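Local atomic coordinates of phenol hydroxylase component phL (Pseudomonas stutzeri, PDB entry 3U52), a protein that probably serves as a largely structural, helical subunit of the hexameric hydroxylase component of a multicomponent bacterial phenol hydroxylase, related to the methane and alkene monooxygenases. Residues D38-T43 / T145-S150; T97-C102 / S247-F252; Q118-L123 / R169-I174; N219-G224 / A315-R320; L281-I286 / F324-R329. All blocks are in the same frame, centred on the assembly; numbering follows the deposited sequence.

Contact 1. Residues D38-T43 / T145-S150; sequences DIEAKT and TATTVS
Glu40 reaches from the loop 38-43 to the start of helix 147-175, where its OE2 accepts two hydrogen bonds from Thr147. The hydroxyl gives the stronger one, with Thr147 OG1 2.8 Å from Glu40 OE2; it arrives on the anti side of the carboxylate, 27° out of its plane. The second, from Thr147 N to Glu40 OE2, is weak at 3.4 Å. Thr147 carries OG1 beside its own backbone N (chi1 -65°), which lets one carboxylate oxygen meet both donors.

Ala146, at the N-cap position, has no polar side chain to cap with, and Glu40 brings a carboxylate to the first turn from a distant part of the chain. Thr147 OG1 has another hydrogen bond, with a polar side chain of a different protein of the assembly, and its flank is covered by Ile39 CG2 at 3.6 Å. Glu40 CG lies 3.4 Å from Thr145 O. Within the loop, Lys42 NZ forms a salt bridge with Asp38 OD1 (2.7 Å), while Asp38 OD2 pairs with Arg23; the aspartate is thus held by two cations. In the helix, Ser150 N donates to Ala146 O at 2.9 Å, the first turn's own backbone bond.

A buried acid at a helix N terminus is likely to be stabilised as the anion by the helix dipole and the donated hydrogens. Glutamate suits the place because it is long enough to reach the helix start from the loop and, as the probable anion, it offers lone pairs to both donors.

Contact 2. Residues T97-C102 / S247-F252; sequences TSFGFC and SMLTEF
Leu249 sets its CD2 methyl squarely over one face of the Phe99 ring, 3.8 Å from the ring centroid and only 11° off the normal, a clear CH-pi contact. The two side chains run obliquely to each other, and Leu249 CB comes close to Phe99 CZ, so the leucine covers the ring from its centre to its far end. Leucine suits the place because a single methyl, CD2, can rest on the ring and still lie 3.6 Å from Cys102 SG.

Met248 crosses Phe101 at about a right angle. Its CG stands between the backbone N and the carbonyl carbon (chi1 66°), and a bend at chi3 turns the terminal methyl aside, leaving SD to make the contact. SD lies 4.9 Å from the centroid of the Phe101 ring in an oblique Met-aromatic approach, nearest to CD2 at 3.8 Å. The same sulfur is 3.4 Å from Cys102 SG, so the small, polarisable cysteine fills the angle between methionine and leucine. Ser98 is short enough to let the two backbones come close, with its CB 3.8 Å from Met248 O; its hydroxyl bonds back to Ser94 O in its own helix.

Helix 81-105 here packs on the junction of the short helix 246-249 and helix 251-274 in the all-helical fold, where two copies of the subunit meet: Met248 of the second subunit touches Met248 here, and Glu251 of that subunit packs on this chain's Phe101. Phe99 points on into helix 147-175, where Arg169 makes a cation-pi contact and Tyr166, Ile170 and Met173 pack round it.

Contact 3. Residues Q118-L123 / R169-I174; sequences QLLRLL and RIALMI
Leu120 packs its CD2 against Ala171 CB at 4.0 Å, at the point where the two backbones come nearest. The other contacts between the segments are likewise aliphatic. Ile174 CD1 touches two leucines, meeting Leu119 CD1 at 4.0 Å and Leu120 CD2 at 4.2 Å; Ile174 keeps CG1 beside its backbone N (chi1 -70°), which carries CD1 across to them. Further along, Leu123 and Ile170 cross at about a right angle, with Leu123 CD2 4.1 Å from Ile170 CD1.

These residues form the interface of an antiparallel helix pair, the local axes 10.6 Å apart with 155° between their directions, in the all-helical, ferritin-like fold of the methane, phenol and alkene hydroxylase family. Long branched residues bridge so wide an interaxial gap, while the single methyl of Ala171 makes a shallow seat for a leucine branch.

Polar interactions are left to the flanks. Arg121 forms a salt bridge with Asp192, and Arg169 makes one with Glu96. The carbonyl of Leu120 accepts a hydrogen bond from Ser185 OG, joining helix 113-122 to helix 180-191, whose Leu182 packs on Ala171.

Contact 4. Residues N219-G224 / A315-R320; sequences NILIDG and AELSAR
Leu317 points its forked end into an antiparallel pairing of helices 211-240 and 307-322, whose local axes lie 10.3 Å apart. With CG anti to the backbone N (chi1 179°) and chi2 at 63°, its two methyls part: CD1 goes to Ile220 CG2 at 4.2 Å, CD2 to Leu221 CD2 at 4.0 Å. It crosses both partners at about a right angle. Shortened to an alanine, Leu317 would probably leave the methyls of Ile220 and Leu221 without their mate and open a gap between the helices.

One turn on, Arg320 lies extended from CG to NE, and its guanidinium presents one face to Ile220 CG2 while NH2 sits 3.8 Å from Ile220 CD1. Its NE bonds to Asn265, and its side chain packs on Tyr257, a residue of a xenon-binding pocket. Arginine suits the site because its long extended stem carries the flat head over Ile220, where the head still finds polar partners. Gly224, lacking a side chain, lets NH1 approach its CA to 3.9 Å. A water at the edge of the guanidinium, in its plane, accepts from Arg320 NH1 at 3.3 Å and donates to Gly224 O at 2.9 Å.

Contact 5. Residues L281-I286 / F324-R329; sequences LLQKWI and FELQSR
Gln283 leaves helix 276-302 with its CG and main-chain nitrogen in the anti relation (chi1 -171°) and then bends at chi2 (64°), a pair of torsions that turns its amide toward the backbone of Gln327. That residue lies in the extended tail that begins where a Schellman motif, with Glu325 as its C-prime residue, ends helix 307-322. The amide pairs with the N-H and C=O of Gln327, much as a neighbouring strand would. Gln327 N donates to Gln283 OE1 at 2.8 Å, in the carbonyl plane and on a lone pair. In return Gln283 NE2 donates to Gln327 O, also at 2.8 Å and almost straight (176°). Glutamine suits this place because its amide carries both a donor and an acceptor.

Leu326 turns inward, its CD2 4.0 Å from Leu282 CB and its CD1 3.9 Å from Ile286 CD1, so helix 276-302 meets the tail with aliphatic groups beside the polar pairing. With a leucine in place of Gln283, the N-H and C=O of Gln327 would probably lose these partners and the tail be freer to shift. Gln283 NE2 also donates to Asp287 OD1, and Ile286 CG2 lies 3.4 Å from Gln327 O.

Overall arrangement
From the N terminus, contact 1 closes the first loop, joining the segment after helix 31-36 to the start of helix 147-175. Contact 2 opens within that loop and closes beyond it, so the two cross, bringing helix 81-105 to the 246-249 and 251-274 region. Contact 3 lies wholly between the segments of contact 2 and touches it through Phe99 and Met173; it also crosses contact 1, and both use helix 147-175. Contact 4 opens before contact 2 closes, crossing it, and joins helix 211-240 to helix 307-322. Contact 5 crosses contact 4 and ties the C-terminal tail to helix 276-302; the two meet at Ser318 and Ser328, their centres about 11 Å apart.

Contact 1. Residues D38-T43 / T145-S150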
# COMPACT_ATOMS: atom_id res chain seq x y z
N ASP D 38 2.15 13.45 23.96
CA ASP D 38 1.01 14.33 24.41
C ASP D 38 -0.35 13.93 23.85
O ASP D 38 -1.21 14.75 23.69
CB ASP D 38 1.29 15.78 24.04
CG ASP D 38 2.61 16.25 24.56
OD1 ASP D 38 2.86 16.01 25.76
OD2 ASP D 38 3.42 16.81 23.79
N ILE D 39 -0.54 12.66 23.58
CA ILE D 39 -1.74 12.19 22.97
C ILE D 39 -2.72 11.69 24.06
O ILE D 39 -3.93 11.59 23.85
CB ILE D 39 -1.26 11.15 21.97
CG1 ILE D 39 -1.75 11.48 20.58
CG2 ILE D 39 -1.34 9.75 22.44
CD1 ILE D 39 -0.71 12.24 19.88
N GLU D 40 -2.18 11.40 25.24
CA GLU D 40 -2.97 10.86 26.36
C GLU D 40 -3.71 11.97 27.12
O GLU D 40 -3.35 13.16 26.98
CB GLU D 40 -2.09 10.05 27.32
CG GLU D 40 -1.17 10.88 28.17
CD GLU D 40 0.12 11.36 27.47
OE1 GLU D 40 0.77 12.22 28.05
OE2 GLU D 40 0.48 10.90 26.37
N ALA D 41 -4.75 11.60 27.88
CA ALA D 41 -5.46 12.55 28.79
C ALA D 41 -4.56 12.85 29.94
O ALA D 41 -3.89 11.93 30.47
CB ALA D 41 -6.79 11.95 29.31
N LYS D 42 -4.54 14.13 30.34
CA LYS D 42 -3.64 14.60 31.40
C LYS D 42 -4.31 15.25 32.61
O LYS D 42 -3.74 15.29 33.71
CB LYS D 42 -2.65 15.59 30.81
CG LYS D 42 -1.65 14.93 29.83
CD LYS D 42 -0.90 16.02 29.09
CE LYS D 42 0.33 15.42 28.39
NZ LYS D 42 1.04 16.55 27.72
N THR D 43 -5.51 15.78 32.42
CA THR D 43 -6.11 16.56 33.51
C THR D 43 -7.64 16.57 33.48
O THR D 43 -8.25 16.01 32.53
CB THR D 43 -5.54 18.00 33.53
OG1 THR D 43 -6.00 18.66 34.72
CG2 THR D 43 -5.97 18.82 32.27
N THR D 145 2.31 7.41 32.87
CA THR D 145 1.47 8.46 32.28
C THR D 145 1.86 8.82 30.81
O THR D 145 0.99 9.04 29.97
CB THR D 145 1.40 9.74 33.18
OG1 THR D 145 2.72 10.15 33.52
CG2 THR D 145 0.64 9.46 34.46
N ALA D 146 3.14 8.84 30.50
CA ALA D 146 3.59 9.28 29.17
C ALA D 146 3.39 8.15 28.16
O ALA D 146 3.71 6.99 28.43
CB ALA D 146 5.04 9.66 29.25
N THR D 147 2.84 8.49 27.00
CA THR D 147 2.68 7.51 25.88
C THR D 147 4.00 6.88 25.47
O THR D 147 4.03 5.70 25.20
CB THR D 147 1.93 8.11 24.67
OG1 THR D 147 0.61 8.38 25.10
CG2 THR D 147 1.87 7.11 23.49
N THR D 148 5.09 7.64 25.49
CA THR D 148 6.42 7.15 25.12
C THR D 148 6.83 6.03 26.07
O THR D 148 7.47 5.07 25.66
CB THR D 148 7.53 8.24 25.15
OG1 THR D 148 7.54 8.90 26.43
CG2 THR D 148 7.35 9.31 24.06
N VAL D 149 6.45 6.16 27.34
CA VAL D 149 6.81 5.14 28.34
C VAL D 149 5.84 3.97 28.32
O VAL D 149 6.26 2.83 28.27
CB VAL D 149 6.89 5.78 29.74
CG1 VAL D 149 7.14 4.70 30.81
CG2 VAL D 149 7.99 6.89 29.74
N SER D 150 4.53 4.23 28.34
CA SER D 150 3.58 3.10 28.35
C SER D 150 3.64 2.23 27.06
O SER D 150 3.50 1.00 27.11
CB SER D 150 2.16 3.60 28.63
OG SER D 150 1.78 4.51 27.59

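Contact 2. Residues T97-C102 / S247-F252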
# COMPACT_ATOMS: atom_id res chain seq x y z
N THR D 97 10.42 -20.68 10.68
CA THR D 97 11.16 -21.55 9.77
C THR D 97 12.15 -22.45 10.54
O THR D 97 12.29 -23.61 10.21
CB THR D 97 11.83 -20.66 8.70
OG1 THR D 97 10.83 -20.41 7.71
CG2 THR D 97 12.97 -21.34 8.07
N SER D 98 12.79 -21.90 11.58
CA SER D 98 13.69 -22.72 12.43
C SER D 98 12.94 -23.78 13.22
O SER D 98 13.42 -24.89 13.34
CB SER D 98 14.51 -21.84 13.35
OG SER D 98 15.30 -21.00 12.54
N PHE D 99 11.77 -23.43 13.75
CA PHE D 99 10.86 -24.42 14.38
C PHE D 99 10.40 -25.53 13.43
O PHE D 99 10.40 -26.70 13.81
CB PHE D 99 9.65 -23.71 15.09
CG PHE D 99 9.95 -23.30 16.48
CD1 PHE D 99 10.65 -22.14 16.74
CD2 PHE D 99 9.61 -24.14 17.55
CE1 PHE D 99 11.00 -21.77 18.04
CE2 PHE D 99 9.96 -23.80 18.86
CZ PHE D 99 10.65 -22.62 19.11
N GLY D 100 10.00 -25.17 12.22
CA GLY D 100 9.59 -26.18 11.23
C GLY D 100 10.72 -27.14 10.86
O GLY D 100 10.49 -28.32 10.74
N PHE D 101 11.92 -26.61 10.69
CA PHE D 101 13.14 -27.37 10.41
C PHE D 101 13.49 -28.37 11.54
O PHE D 101 13.81 -29.50 11.27
CB PHE D 101 14.25 -26.34 10.22
CG PHE D 101 15.58 -26.90 9.84
CD1 PHE D 101 15.91 -27.09 8.49
CD2 PHE D 101 16.54 -27.13 10.80
CE1 PHE D 101 17.18 -27.55 8.13
CE2 PHE D 101 17.81 -27.59 10.45
CZ PHE D 101 18.13 -27.79 9.12
N CYS D 102 13.41 -27.94 12.80
CA CYS D 102 13.72 -28.83 13.93
C CYS D 102 12.64 -29.91 14.06
O CYS D 102 12.95 -31.07 14.32
CB CYS D 102 13.89 -28.05 15.23
SG CYS D 102 15.32 -26.92 15.22
N SER D 247 19.87 -24.03 20.12
CA SER D 247 20.36 -22.68 19.82
C SER D 247 19.62 -21.98 18.68
O SER D 247 19.50 -20.77 18.67
CB SER D 247 21.83 -22.72 19.41
OG SER D 247 22.68 -22.85 20.50
N MET D 248 19.19 -22.74 17.69
CA MET D 248 18.52 -22.12 16.58
C MET D 248 17.12 -21.73 17.01
O MET D 248 16.53 -20.80 16.43
CB MET D 248 18.54 -23.01 15.33
CG MET D 248 17.76 -24.32 15.42
SD MET D 248 17.92 -25.29 13.84
CE MET D 248 19.53 -26.04 14.00
N LEU D 249 16.60 -22.41 18.03
CA LEU D 249 15.27 -22.06 18.57
C LEU D 249 15.26 -20.85 19.50
O LEU D 249 14.23 -20.25 19.72
CB LEU D 249 14.61 -23.28 19.21
CG LEU D 249 14.58 -24.52 18.30
CD1 LEU D 249 13.94 -25.69 19.04
CD2 LEU D 249 13.80 -24.21 17.00
N THR D 250 16.41 -20.47 20.03
CA THR D 250 16.47 -19.39 21.00
C THR D 250 17.14 -18.17 20.40
O THR D 250 17.51 -17.24 21.12
CB THR D 250 17.23 -19.85 22.27
OG1 THR D 250 18.49 -20.35 21.86
CG2 THR D 250 16.45 -21.00 22.99
N GLU D 251 17.32 -18.15 19.07
CA GLU D 251 17.99 -17.01 18.48
C GLU D 251 17.05 -15.80 18.56
O GLU D 251 17.48 -14.68 18.70
CB GLU D 251 18.43 -17.31 17.02
CG GLU D 251 19.36 -16.22 16.35
CD GLU D 251 20.78 -16.07 16.95
OE1 GLU D 251 21.28 -16.93 17.72
OE2 GLU D 251 21.44 -15.06 16.62
N PHE D 252 15.75 -16.03 18.47
CA PHE D 252 14.80 -14.96 18.63
C PHE D 252 15.11 -14.18 19.95
O PHE D 252 15.18 -12.95 19.96
CB PHE D 252 13.36 -15.51 18.61
CG PHE D 252 12.30 -14.45 18.70
CD1 PHE D 252 11.70 -13.94 17.53
CD2 PHE D 252 11.90 -13.94 19.95
CE1 PHE D 252 10.70 -12.94 17.59
CE2 PHE D 252 10.90 -12.92 20.05
CZ PHE D 252 10.31 -12.40 18.86

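Contact 3. Residues Q118-L123 / R169-I174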
# COMPACT_ATOMS: atom_id res chain seq x y z
N GLN D 118 16.67 -32.54 30.85
CA GLN D 118 17.48 -31.35 31.11
C GLN D 118 16.87 -30.09 30.48
O GLN D 118 16.97 -29.03 31.06
CB GLN D 118 18.92 -31.51 30.59
CG GLN D 118 19.83 -32.42 31.44
CD GLN D 118 21.28 -32.47 30.91
OE1 GLN D 118 21.54 -32.98 29.82
NE2 GLN D 118 22.23 -31.93 31.68
N LEU D 119 16.28 -30.20 29.29
CA LEU D 119 15.61 -29.04 28.69
C LEU D 119 14.32 -28.69 29.41
O LEU D 119 14.02 -27.52 29.63
CB LEU D 119 15.32 -29.27 27.22
CG LEU D 119 16.54 -29.43 26.31
CD1 LEU D 119 16.08 -29.65 24.89
CD2 LEU D 119 17.50 -28.23 26.38
N LEU D 120 13.56 -29.72 29.75
CA LEU D 120 12.30 -29.53 30.47
C LEU D 120 12.53 -28.94 31.85
O LEU D 120 11.64 -28.29 32.43
CB LEU D 120 11.57 -30.85 30.58
CG LEU D 120 11.09 -31.43 29.25
CD1 LEU D 120 10.19 -32.66 29.48
CD2 LEU D 120 10.39 -30.32 28.44
N ARG D 121 13.73 -29.18 32.39
CA ARG D 121 14.06 -28.79 33.76
C ARG D 121 14.83 -27.47 33.83
O ARG D 121 14.63 -26.70 34.78
CB ARG D 121 14.84 -29.92 34.49
CG ARG D 121 15.29 -29.54 35.91
CD ARG D 121 15.87 -30.75 36.67
NE ARG D 121 16.06 -30.42 38.09
CZ ARG D 121 17.23 -30.15 38.67
NH1 ARG D 121 18.37 -30.19 37.98
NH2 ARG D 121 17.25 -29.87 39.97
N LEU D 122 15.69 -27.21 32.85
CA LEU D 122 16.55 -26.03 32.93
C LEU D 122 16.05 -24.85 32.08
O LEU D 122 16.26 -23.71 32.46
CB LEU D 122 17.98 -26.40 32.53
CG LEU D 122 18.59 -27.49 33.42
CD1 LEU D 122 19.96 -27.87 32.89
CD2 LEU D 122 18.65 -27.00 34.87
N LEU D 123 15.39 -25.16 30.97
CA LEU D 123 15.01 -24.16 29.94
C LEU D 123 13.51 -23.89 29.92
O LEU D 123 13.07 -22.75 30.08
CB LEU D 123 15.49 -24.60 28.54
CG LEU D 123 15.22 -23.57 27.42
CD1 LEU D 123 15.97 -22.27 27.73
CD2 LEU D 123 15.64 -24.11 26.08
N ARG D 169 6.68 -24.19 22.87
CA ARG D 169 6.71 -25.01 21.68
C ARG D 169 7.88 -25.96 21.63
O ARG D 169 7.80 -27.03 21.02
CB ARG D 169 6.73 -24.12 20.45
CG ARG D 169 5.34 -23.57 20.14
CD ARG D 169 5.23 -23.55 18.66
NE ARG D 169 5.27 -22.20 18.24
CZ ARG D 169 5.65 -21.76 17.04
NH1 ARG D 169 6.13 -22.57 16.09
NH2 ARG D 169 5.56 -20.46 16.85
N ILE D 170 8.98 -25.58 22.23
CA ILE D 170 10.10 -26.51 22.36
C ILE D 170 9.62 -27.76 23.11
O ILE D 170 9.90 -28.89 22.70
CB ILE D 170 11.24 -25.86 23.15
CG1 ILE D 170 11.89 -24.74 22.30
CG2 ILE D 170 12.23 -26.92 23.61
CD1 ILE D 170 13.05 -24.07 22.95
N ALA D 171 8.87 -27.56 24.19
CA ALA D 171 8.36 -28.70 24.95
C ALA D 171 7.39 -29.50 24.12
O ALA D 171 7.43 -30.74 24.15
CB ALA D 171 7.73 -28.25 26.22
N LEU D 172 6.53 -28.80 23.36
CA LEU D 172 5.58 -29.46 22.48
C LEU D 172 6.28 -30.24 21.38
O LEU D 172 5.77 -31.28 20.93
CB LEU D 172 4.59 -28.45 21.87
CG LEU D 172 3.56 -27.98 22.89
CD1 LEU D 172 2.62 -26.91 22.31
CD2 LEU D 172 2.72 -29.17 23.47
N MET D 173 7.43 -29.75 20.95
CA MET D 173 8.21 -30.46 19.98
C MET D 173 8.69 -31.75 20.61
O MET D 173 8.59 -32.79 20.01
CB MET D 173 9.41 -29.62 19.52
CG MET D 173 9.88 -30.06 18.18
SD MET D 173 11.23 -29.08 17.54
CE MET D 173 10.49 -27.44 17.53
N ILE D 174 9.21 -31.68 21.85
CA ILE D 174 9.72 -32.85 22.56
C ILE D 174 8.67 -33.91 22.84
O ILE D 174 9.00 -35.11 22.77
CB ILE D 174 10.40 -32.44 23.89
CG1 ILE D 174 11.71 -31.72 23.59
CG2 ILE D 174 10.60 -33.67 24.80
CD1 ILE D 174 12.33 -31.01 24.78

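Contact 4. Residues N219-G224 / A315-R320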
# COMPACT_ATOMS: atom_id res chain seq x y z
N ASN D 219 12.78 -5.35 34.18
CA ASN D 219 13.34 -5.08 32.86
C ASN D 219 14.84 -4.82 32.85
O ASN D 219 15.45 -4.94 31.79
CB ASN D 219 12.54 -3.96 32.13
CG ASN D 219 11.06 -4.36 31.87
OD1 ASN D 219 10.14 -3.59 32.16
ND2 ASN D 219 10.84 -5.57 31.35
N ILE D 220 15.43 -4.46 34.01
CA ILE D 220 16.87 -4.24 34.13
C ILE D 220 17.52 -5.36 34.98
O ILE D 220 18.38 -6.11 34.49
CB ILE D 220 17.27 -2.84 34.79
CG1 ILE D 220 16.52 -1.62 34.18
CG2 ILE D 220 18.82 -2.62 34.76
CD1 ILE D 220 16.56 -1.57 32.68
N LEU D 221 17.12 -5.48 36.24
CA LEU D 221 17.81 -6.40 37.17
C LEU D 221 17.59 -7.90 36.87
O LEU D 221 18.56 -8.63 36.70
CB LEU D 221 17.49 -6.08 38.63
CG LEU D 221 17.78 -4.65 39.15
CD1 LEU D 221 17.31 -4.57 40.62
CD2 LEU D 221 19.24 -4.15 38.96
N ILE D 222 16.35 -8.37 36.77
CA ILE D 222 16.14 -9.79 36.47
C ILE D 222 16.61 -10.14 35.03
O ILE D 222 17.45 -11.01 34.83
CB ILE D 222 14.67 -10.18 36.70
CG1 ILE D 222 14.35 -10.16 38.23
CG2 ILE D 222 14.42 -11.58 36.18
CD1 ILE D 222 12.87 -10.07 38.53
N ASP D 223 16.08 -9.42 34.04
CA ASP D 223 16.41 -9.67 32.64
C ASP D 223 17.89 -9.46 32.34
O ASP D 223 18.46 -10.20 31.55
CB ASP D 223 15.56 -8.77 31.72
CG ASP D 223 14.06 -9.14 31.74
OD1 ASP D 223 13.62 -10.10 32.45
OD2 ASP D 223 13.26 -8.42 31.07
N GLY D 224 18.51 -8.47 32.97
CA GLY D 224 19.88 -8.13 32.69
C GLY D 224 20.91 -9.10 33.23
O GLY D 224 22.11 -8.99 32.91
N ALA D 315 28.60 -9.31 36.90
CA ALA D 315 29.65 -8.32 36.66
C ALA D 315 29.25 -7.49 35.46
O ALA D 315 29.43 -6.28 35.46
CB ALA D 315 31.00 -9.01 36.40
N GLU D 316 28.73 -8.14 34.42
CA GLU D 316 28.22 -7.43 33.23
C GLU D 316 27.08 -6.43 33.57
O GLU D 316 27.13 -5.27 33.17
CB GLU D 316 27.85 -8.42 32.13
CG GLU D 316 29.06 -9.26 31.63
CD GLU D 316 28.65 -10.50 30.78
OE1 GLU D 316 29.51 -11.39 30.52
OE2 GLU D 316 27.47 -10.57 30.36
N LEU D 317 26.08 -6.87 34.35
CA LEU D 317 25.06 -5.94 34.88
C LEU D 317 25.65 -4.78 35.70
O LEU D 317 25.21 -3.63 35.60
CB LEU D 317 24.00 -6.68 35.70
CG LEU D 317 22.89 -5.81 36.31
CD1 LEU D 317 22.09 -5.15 35.18
CD2 LEU D 317 21.97 -6.61 37.26
N SER D 318 26.65 -5.08 36.54
CA SER D 318 27.34 -4.06 37.33
C SER D 318 27.98 -2.95 36.49
O SER D 318 27.82 -1.76 36.80
CB SER D 318 28.40 -4.70 38.22
OG SER D 318 28.75 -3.80 39.24
N ALA D 319 28.69 -3.37 35.43
CA ALA D 319 29.35 -2.48 34.47
C ALA D 319 28.31 -1.61 33.81
O ALA D 319 28.51 -0.41 33.65
CB ALA D 319 30.10 -3.27 33.41
N ARG D 320 27.19 -2.24 33.44
CA ARG D 320 26.06 -1.52 32.85
C ARG D 320 25.50 -0.46 33.81
O ARG D 320 25.34 0.67 33.42
CB ARG D 320 25.01 -2.54 32.38
CG ARG D 320 23.69 -2.00 31.80
CD ARG D 320 22.78 -3.18 31.35
NE ARG D 320 21.47 -2.69 30.93
CZ ARG D 320 20.40 -3.46 30.72
NH1 ARG D 320 20.48 -4.77 30.89
NH2 ARG D 320 19.26 -2.90 30.33
O HOH W 1 23.13 -6.54 31.76

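Contact 5. Residues L281-I286 / F324-R329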
# COMPACT_ATOMS: atom_id res chain seq x y z
N LEU D 281 17.02 7.01 45.16
CA LEU D 281 15.90 6.08 45.17
C LEU D 281 16.23 4.81 44.37
O LEU D 281 15.99 3.69 44.82
CB LEU D 281 14.68 6.77 44.57
CG LEU D 281 13.31 6.65 45.24
CD1 LEU D 281 12.22 6.92 44.20
CD2 LEU D 281 13.08 5.31 45.96
N LEU D 282 16.80 4.98 43.18
CA LEU D 282 17.17 3.85 42.35
C LEU D 282 18.19 2.97 43.05
O LEU D 282 18.10 1.75 43.02
CB LEU D 282 17.70 4.32 40.98
CG LEU D 282 16.76 5.04 39.99
CD1 LEU D 282 17.50 5.43 38.72
CD2 LEU D 282 15.60 4.15 39.62
N GLN D 283 19.18 3.59 43.70
CA GLN D 283 20.19 2.79 44.41
C GLN D 283 19.56 1.92 45.53
O GLN D 283 19.96 0.78 45.78
CB GLN D 283 21.28 3.70 45.00
CG GLN D 283 22.44 2.91 45.54
CD GLN D 283 23.17 2.16 44.46
OE1 GLN D 283 23.72 2.76 43.53
NE2 GLN D 283 23.18 0.83 44.57
N LYS D 284 18.60 2.49 46.22
CA LYS D 284 17.92 1.79 47.31
C LYS D 284 17.22 0.55 46.72
O LYS D 284 17.35 -0.56 47.27
CB LYS D 284 16.94 2.77 47.96
CG LYS D 284 15.96 2.19 48.96
CD LYS D 284 14.87 3.24 49.27
CE LYS D 284 13.50 2.59 49.49
NZ LYS D 284 12.49 3.59 49.98
N TRP D 285 16.53 0.72 45.58
CA TRP D 285 15.82 -0.42 44.96
C TRP D 285 16.81 -1.45 44.45
O TRP D 285 16.58 -2.62 44.68
CB TRP D 285 14.84 0.01 43.86
CG TRP D 285 13.68 0.79 44.34
CD1 TRP D 285 13.06 0.71 45.57
CD2 TRP D 285 12.96 1.77 43.60
NE1 TRP D 285 12.00 1.60 45.63
CE2 TRP D 285 11.92 2.26 44.43
CE3 TRP D 285 13.10 2.30 42.29
CZ2 TRP D 285 11.03 3.26 44.00
CZ3 TRP D 285 12.20 3.27 41.87
CH2 TRP D 285 11.19 3.76 42.73
N ILE D 286 17.92 -1.04 43.82
CA ILE D 286 18.95 -2.02 43.41
C ILE D 286 19.52 -2.83 44.62
O ILE D 286 19.73 -4.03 44.55
CB ILE D 286 20.11 -1.31 42.64
CG1 ILE D 286 19.61 -0.71 41.33
CG2 ILE D 286 21.30 -2.24 42.41
CD1 ILE D 286 20.49 0.40 40.82
N PHE D 324 25.04 4.59 34.64
CA PHE D 324 23.98 5.46 35.15
C PHE D 324 24.35 6.11 36.47
O PHE D 324 23.50 6.76 37.08
CB PHE D 324 22.66 4.71 35.34
CG PHE D 324 22.32 3.76 34.23
CD1 PHE D 324 21.93 2.46 34.52
CD2 PHE D 324 22.41 4.15 32.90
CE1 PHE D 324 21.64 1.57 33.52
CE2 PHE D 324 22.10 3.26 31.88
CZ PHE D 324 21.72 1.97 32.19
N GLU D 325 25.60 5.93 36.89
CA GLU D 325 26.10 6.44 38.16
C GLU D 325 25.42 5.65 39.27
O GLU D 325 24.91 6.24 40.23
CB GLU D 325 25.82 7.96 38.35
CG GLU D 325 26.49 8.94 37.34
CD GLU D 325 25.66 10.24 37.12
OE1 GLU D 325 26.09 11.33 37.60
OE2 GLU D 325 24.56 10.18 36.47
N LEU D 326 25.36 4.33 39.12
CA LEU D 326 24.70 3.47 40.10
C LEU D 326 25.55 2.26 40.38
O LEU D 326 26.37 1.87 39.56
CB LEU D 326 23.30 3.03 39.62
CG LEU D 326 22.20 4.08 39.42
CD1 LEU D 326 21.07 3.52 38.56
CD2 LEU D 326 21.68 4.56 40.75
N GLN D 327 25.33 1.64 41.53
CA GLN D 327 26.22 0.60 42.01
C GLN D 327 25.52 -0.74 42.19
O GLN D 327 24.38 -0.80 42.63
CB GLN D 327 26.82 1.01 43.36
CG GLN D 327 28.14 0.34 43.69
CD GLN D 327 29.35 1.26 43.49
OE1 GLN D 327 29.83 1.47 42.36
NE2 GLN D 327 29.88 1.79 44.60
N SER D 328 26.23 -1.80 41.82
CA SER D 328 25.87 -3.15 42.20
C SER D 328 27.15 -3.94 42.51
O SER D 328 28.24 -3.64 42.00
CB SER D 328 24.99 -3.85 41.15
OG SER D 328 25.74 -4.48 40.11
N ARG D 329 26.99 -4.96 43.35
CA ARG D 329 28.13 -5.65 43.95
C ARG D 329 28.63 -6.88 43.17
O ARG D 329 28.80 -7.96 43.76
CB ARG D 329 27.80 -6.00 45.42
CG ARG D 329 26.82 -4.97 46.09
CD ARG D 329 25.40 -5.54 46.28
NE ARG D 329 25.20 -6.06 47.64
CZ ARG D 329 25.73 -7.19 48.13
NH1 ARG D 329 26.50 -7.98 47.38
NH2 ARG D 329 25.47 -7.52 49.40